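Local atomic coordinates of ferrous iron transport protein B (Escherichia coli, PDB entry 3I8S), a protein that transports ferrous iron across the bacterial inner membrane in a GTP-driven uptake system, its cytosolic G domain probably coupling nucleotide binding to channel opening. Residues Phe20-Trp33 with Lys41-Val55. Numbering follows the deposited sequence. Where two conformers were deposited one is given.
Sequences FNQLTGSRQRVGNW and KEGQFSTTDHQVTLV
R29 and E42 face each other as an antiparallel hydrogen-bonded pair, R29 N reaching E42 O at 2.8 Å and E42 N returning to R29 O at 3.1 Å. Both CG atoms lie between backbone N and carbonyl carbon (chi1 68° and 66°), which sends the two side chains off the same face, side by side. From R29 CB the chain runs to CG, 3.9 Å from both E42 O and E42 CG; CD carries it on, NE passes E42 CG, CZ nears OE2, and NH2 ends in a salt bridge to OE2 (2.9 Å). Guanidinium and carboxylate planes stand 66° apart, and OE2 is met from above its plane, so this is no coplanar two-pronged bridge. OE1 pairs with R40; an alanine here would probably leave R29 and R40 without their shared carboxylate and the R29 guanidinium free to turn. On the other face, G43 lets helix 20-24 approach: a CB there would clash, 2.7 Å from T24 CG2 and R27 O. The F20 ring points its CZ edge at the E42-G43 peptide. L23 CD2 sits 4.2 Å from the F45 ring centroid, V52 covering the opposite face. R27 grips Q44 twice, R27 O accepting from Q44 N (3.0 Å) and NE reaching Q44 O from above the carbonyl plane (2.9 Å). This G-domain edge hairpin thus carries the salt bridge on one side and, against the helix following the P-loop, an apolar centre (F20, L23, L54, F45) flanked by water-bridged K41, Q28 and N21.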
loop_
_atom_site.group_PDB
_atom_site.type_symbol
_atom_site.label_atom_id
_atom_site.label_comp_id
_atom_site.label_asym_id
_atom_site.label_seq_id
_atom_site.Cartn_x
_atom_site.Cartn_y
_atom_site.Cartn_z
ATOM N N PHE A 20 0.115 5.257 -15.625
ATOM C CA PHE A 20 1.073 6.360 -15.527
ATOM C C PHE A 20 1.135 7.106 -16.853
ATOM O O PHE A 20 1.001 8.329 -16.884
ATOM C CB PHE A 20 2.476 5.839 -15.173
ATOM C CG PHE A 20 3.477 6.927 -15.042
ATOM C CD1 PHE A 20 3.504 7.716 -13.883
ATOM C CD2 PHE A 20 4.325 7.235 -16.068
ATOM C CE1 PHE A 20 4.401 8.756 -13.757
ATOM C CE2 PHE A 20 5.250 8.298 -15.942
ATOM C CZ PHE A 20 5.268 9.059 -14.766
ATOM N N ASN A 21 1.333 6.359 -17.933
ATOM C CA ASN A 21 1.447 6.939 -19.261
ATOM C C ASN A 21 0.161 7.640 -19.714
ATOM O O ASN A 21 0.206 8.704 -20.326
ATOM C CB ASN A 21 1.874 5.859 -20.253
ATOM C CG ASN A 21 3.313 5.486 -20.094
ATOM O OD1 ASN A 21 4.112 6.287 -19.606
ATOM N ND2 ASN A 21 3.677 4.270 -20.537
ATOM N N GLN A 22 -0.979 7.057 -19.370
ATOM C CA GLN A 22 -2.275 7.633 -19.710
ATOM C C GLN A 22 -2.503 8.956 -18.994
ATOM O O GLN A 22 -3.021 9.901 -19.579
ATOM C CB GLN A 22 -3.383 6.662 -19.329
ATOM C CG GLN A 22 -3.492 5.527 -20.302
ATOM C CD GLN A 22 -4.473 4.465 -19.890
ATOM O OE1 GLN A 22 -4.929 4.406 -18.748
ATOM N NE2 GLN A 22 -4.771 3.572 -20.823
ATOM N N LEU A 23 -2.111 9.030 -17.737
ATOM C CA LEU A 23 -2.358 10.229 -16.911
ATOM C C LEU A 23 -1.438 11.382 -17.310
ATOM O O LEU A 23 -1.850 12.526 -17.405
ATOM C CB LEU A 23 -2.175 9.880 -15.452
ATOM C CG LEU A 23 -3.358 9.128 -14.838
ATOM C CD1 LEU A 23 -2.977 8.658 -13.456
ATOM C CD2 LEU A 23 -4.577 10.058 -14.807
ATOM N N THR A 24 -0.190 11.054 -17.601
ATOM C CA THR A 24 0.859 12.060 -17.740
ATOM C C THR A 24 1.199 12.406 -19.184
ATOM O O THR A 24 1.778 13.456 -19.426
ATOM C CB THR A 24 2.165 11.646 -16.999
ATOM O OG1 THR A 24 2.771 10.489 -17.630
ATOM C CG2 THR A 24 1.861 11.366 -15.542
ATOM N N GLY A 25 0.875 11.539 -20.141
ATOM C CA GLY A 25 1.186 11.798 -21.540
ATOM C C GLY A 25 2.668 12.086 -21.746
ATOM O O GLY A 25 3.522 11.345 -21.254
ATOM N N SER A 26 2.946 13.188 -22.429
ATOM C CA SER A 26 4.305 13.615 -22.779
ATOM C C SER A 26 4.985 14.338 -21.608
ATOM O O SER A 26 6.191 14.584 -21.666
ATOM C CB SER A 26 4.279 14.535 -24.013
ATOM O OG SER A 26 3.621 15.767 -23.719
ATOM N N ARG A 27 4.210 14.661 -20.564
ATOM C CA ARG A 27 4.680 15.466 -19.427
ATOM C C ARG A 27 5.339 14.566 -18.386
ATOM O O ARG A 27 4.825 14.357 -17.306
ATOM C CB ARG A 27 3.517 16.222 -18.794
ATOM C CG ARG A 27 2.711 17.052 -19.804
ATOM C CD ARG A 27 1.467 17.621 -19.151
ATOM N NE ARG A 27 0.553 16.622 -18.591
ATOM C CZ ARG A 27 -0.248 15.843 -19.304
ATOM N NH1 ARG A 27 -0.256 15.885 -20.637
ATOM N NH2 ARG A 27 -1.052 15.009 -18.687
ATOM N N GLN A 28 6.468 13.993 -18.736
ATOM C CA GLN A 28 7.148 13.103 -17.825
ATOM C C GLN A 28 8.643 13.306 -17.901
ATOM O O GLN A 28 9.177 13.729 -18.927
ATOM C CB GLN A 28 6.830 11.602 -18.043
ATOM C CG GLN A 28 6.109 11.158 -19.268
ATOM C CD GLN A 28 5.892 9.630 -19.282
ATOM O OE1 GLN A 28 6.853 8.859 -19.169
ATOM N NE2 GLN A 28 4.651 9.198 -19.405
ATOM N N ARG A 29 9.320 12.990 -16.810
ATOM C CA ARG A 29 10.765 12.982 -16.793
ATOM C C ARG A 29 11.301 11.682 -16.219
ATOM O O ARG A 29 10.630 11.018 -15.446
ATOM C CB ARG A 29 11.276 14.164 -15.984
ATOM C CG ARG A 29 10.990 14.100 -14.520
ATOM C CD ARG A 29 11.690 15.222 -13.783
ATOM N NE ARG A 29 10.907 15.648 -12.630
ATOM C CZ ARG A 29 11.101 16.773 -11.942
ATOM N NH1 ARG A 29 12.066 17.625 -12.269
ATOM N NH2 ARG A 29 10.308 17.053 -10.910
ATOM N N VAL A 30 12.523 11.330 -16.599
ATOM C CA VAL A 30 13.148 10.152 -16.050
ATOM C C VAL A 30 14.534 10.501 -15.487
ATOM O O VAL A 30 15.318 11.274 -16.083
ATOM C CB VAL A 30 13.252 9.024 -17.115
ATOM C CG1 VAL A 30 13.859 7.783 -16.524
ATOM C CG2 VAL A 30 11.870 8.681 -17.699
ATOM N N GLY A 31 14.838 9.922 -14.335
ATOM C CA GLY A 31 16.186 9.974 -13.792
ATOM C C GLY A 31 16.364 8.660 -13.077
ATOM O O GLY A 31 15.777 7.668 -13.470
ATOM N N ASN A 32 17.235 8.650 -12.074
ATOM C CA ASN A 32 17.425 7.480 -11.230
ATOM C C ASN A 32 17.106 7.840 -9.796
ATOM O O ASN A 32 17.239 9.001 -9.408
ATOM C CB ASN A 32 18.848 6.965 -11.326
ATOM C CG ASN A 32 19.146 6.319 -12.673
ATOM O OD1 ASN A 32 18.469 6.589 -13.661
ATOM N ND2 ASN A 32 20.151 5.472 -12.714
ATOM N N TRP A 33 16.663 6.848 -9.034
ATOM C CA TRP A 33 16.428 7.016 -7.606
ATOM C C TRP A 33 17.791 7.314 -6.988
ATOM O O TRP A 33 18.784 6.740 -7.404
ATOM C CB TRP A 33 15.787 5.764 -6.985
ATOM C CG TRP A 33 14.381 5.641 -7.343
ATOM C CD1 TRP A 33 13.866 4.971 -8.408
ATOM C CD2 TRP A 33 13.290 6.272 -6.701
ATOM N NE1 TRP A 33 12.507 5.149 -8.470
ATOM C CE2 TRP A 33 12.121 5.924 -7.412
ATOM C CE3 TRP A 33 13.174 7.096 -5.576
ATOM C CZ2 TRP A 33 10.869 6.376 -7.054
ATOM C CZ3 TRP A 33 11.911 7.508 -5.197
ATOM C CH2 TRP A 33 10.776 7.155 -5.941
ATOM N N LYS A 41 10.712 7.633 -12.576
ATOM C CA LYS A 41 9.883 8.359 -13.540
ATOM C C LYS A 41 8.871 9.168 -12.762
ATOM O O LYS A 41 8.322 8.671 -11.788
ATOM C CB LYS A 41 9.055 7.376 -14.412
ATOM C CG LYS A 41 9.767 6.581 -15.543
ATOM C CD LYS A 41 8.714 6.346 -16.719
ATOM C CE LYS A 41 8.761 4.959 -17.406
ATOM N NZ LYS A 41 9.237 5.014 -18.808
ATOM N N GLU A 42 8.614 10.392 -13.194
ATOM C CA GLU A 42 7.517 11.164 -12.661
ATOM C C GLU A 42 6.961 12.053 -13.736
ATOM O O GLU A 42 7.583 12.224 -14.781
ATOM C CB GLU A 42 7.909 11.896 -11.380
ATOM C CG GLU A 42 8.895 12.934 -11.446
ATOM C CD GLU A 42 9.117 13.518 -10.031
ATOM O OE1 GLU A 42 9.449 12.744 -9.084
ATOM O OE2 GLU A 42 8.974 14.739 -9.892
ATOM N N GLY A 43 5.746 12.523 -13.527
ATOM C CA GLY A 43 5.056 13.302 -14.525
ATOM C C GLY A 43 4.021 14.187 -13.920
ATOM O O GLY A 43 3.829 14.205 -12.701
ATOM N N GLN A 44 3.358 14.950 -14.762
ATOM C CA GLN A 44 2.383 15.917 -14.296
ATOM C C GLN A 44 1.055 15.700 -14.960
ATOM O O GLN A 44 0.985 15.278 -16.109
ATOM C CB GLN A 44 2.836 17.355 -14.585
ATOM C CG GLN A 44 4.196 17.685 -14.059
ATOM C CD GLN A 44 4.163 18.596 -12.875
ATOM O OE1 GLN A 44 3.731 19.753 -12.984
ATOM N NE2 GLN A 44 4.673 18.118 -11.742
ATOM N N PHE A 45 -0.006 16.063 -14.249
ATOM C CA PHE A 45 -1.344 16.131 -14.837
ATOM C C PHE A 45 -2.212 16.954 -13.926
ATOM O O PHE A 45 -1.824 17.304 -12.787
ATOM C CB PHE A 45 -1.987 14.748 -15.079
ATOM C CG PHE A 45 -2.405 14.021 -13.845
ATOM C CD1 PHE A 45 -1.527 13.148 -13.221
ATOM C CD2 PHE A 45 -3.704 14.126 -13.354
ATOM C CE1 PHE A 45 -1.908 12.453 -12.088
ATOM C CE2 PHE A 45 -4.105 13.437 -12.241
ATOM C CZ PHE A 45 -3.195 12.593 -11.588
ATOM N N SER A 46 -3.384 17.274 -14.441
ATOM C CA SER A 46 -4.297 18.132 -13.701
ATOM C C SER A 46 -5.657 17.472 -13.590
ATOM O O SER A 46 -6.049 16.631 -14.425
ATOM C CB SER A 46 -4.392 19.528 -14.303
ATOM O OG SER A 46 -4.908 19.524 -15.622
ATOM N N THR A 47 -6.330 17.814 -12.509
ATOM C CA THR A 47 -7.702 17.451 -12.264
ATOM C C THR A 47 -8.538 18.745 -12.317
ATOM O O THR A 47 -8.002 19.840 -12.566
ATOM C CB THR A 47 -7.837 16.791 -10.914
ATOM O OG1 THR A 47 -7.504 17.726 -9.879
ATOM C CG2 THR A 47 -6.961 15.503 -10.782
ATOM N N THR A 48 -9.822 18.688 -11.976
ATOM C CA THR A 48 -10.599 19.907 -11.905
ATOM C C THR A 48 -9.955 20.913 -10.936
ATOM O O THR A 48 -9.860 22.096 -11.257
ATOM C CB THR A 48 -12.064 19.628 -11.498
ATOM O OG1 THR A 48 -12.657 18.753 -12.475
ATOM C CG2 THR A 48 -12.842 20.886 -11.346
ATOM N N ASP A 49 -9.507 20.432 -9.785
ATOM C CA ASP A 49 -9.067 21.327 -8.725
ATOM C C ASP A 49 -7.509 21.403 -8.573
ATOM O O ASP A 49 -7.012 22.381 -7.996
ATOM C CB ASP A 49 -9.637 20.878 -7.391
ATOM C CG ASP A 49 -11.122 21.051 -7.288
ATOM O OD1 ASP A 49 -11.698 21.858 -8.016
ATOM O OD2 ASP A 49 -11.720 20.413 -6.402
ATOM N N HIS A 50 -6.788 20.387 -9.020
ATOM C CA HIS A 50 -5.406 20.186 -8.556
ATOM C C HIS A 50 -4.440 20.046 -9.710
ATOM O O HIS A 50 -4.778 19.455 -10.755
ATOM C CB HIS A 50 -5.271 18.912 -7.691
ATOM C CG HIS A 50 -5.947 19.005 -6.358
ATOM N ND1 HIS A 50 -7.219 18.529 -6.140
ATOM C CD2 HIS A 50 -5.519 19.492 -5.167
ATOM C CE1 HIS A 50 -7.574 18.779 -4.886
ATOM N NE2 HIS A 50 -6.549 19.340 -4.268
ATOM N N GLN A 51 -3.246 20.601 -9.503
ATOM C CA GLN A 51 -2.065 20.315 -10.290
ATOM C C GLN A 51 -1.304 19.235 -9.565
ATOM O O GLN A 51 -0.939 19.396 -8.393
ATOM C CB GLN A 51 -1.212 21.591 -10.422
ATOM C CG GLN A 51 -1.882 22.630 -11.246
ATOM C CD GLN A 51 -2.312 22.063 -12.572
ATOM O OE1 GLN A 51 -1.582 21.267 -13.197
ATOM N NE2 GLN A 51 -3.516 22.419 -12.995
ATOM N N VAL A 52 -1.096 18.103 -10.239
ATOM C CA VAL A 52 -0.519 16.907 -9.639
ATOM C C VAL A 52 0.868 16.539 -10.203
ATOM O O VAL A 52 1.127 16.645 -11.406
ATOM C CB VAL A 52 -1.455 15.666 -9.843
ATOM C CG1 VAL A 52 -0.778 14.344 -9.316
ATOM C CG2 VAL A 52 -2.850 15.911 -9.203
ATOM N N THR A 53 1.756 16.166 -9.293
ATOM C CA THR A 53 2.987 15.457 -9.626
ATOM C C THR A 53 2.746 14.029 -9.241
ATOM O O THR A 53 2.441 13.741 -8.080
ATOM C CB THR A 53 4.227 15.990 -8.862
ATOM O OG1 THR A 53 4.467 17.365 -9.236
ATOM C CG2 THR A 53 5.469 15.166 -9.185
ATOM N N LEU A 54 2.933 13.146 -10.211
ATOM C CA LEU A 54 2.761 11.703 -10.067
ATOM C C LEU A 54 4.112 11.022 -10.147
ATOM O O LEU A 54 4.799 11.112 -11.152
ATOM C CB LEU A 54 1.847 11.178 -11.192
ATOM C CG LEU A 54 1.391 9.737 -11.132
ATOM C CD1 LEU A 54 0.527 9.568 -9.863
ATOM C CD2 LEU A 54 0.679 9.334 -12.493
ATOM N N VAL A 55 4.484 10.348 -9.075
ATOM C CA VAL A 55 5.746 9.643 -8.950
ATOM C C VAL A 55 5.489 8.152 -9.102
ATOM O O VAL A 55 4.720 7.540 -8.321
ATOM C CB VAL A 55 6.418 9.944 -7.565
ATOM C CG1 VAL A 55 7.740 9.174 -7.466
ATOM C CG2 VAL A 55 6.613 11.443 -7.375
HETATM O O HOH W 1 6.810 6.239 -19.546
HETATM O O HOH W 2 10.218 5.267 -10.690
#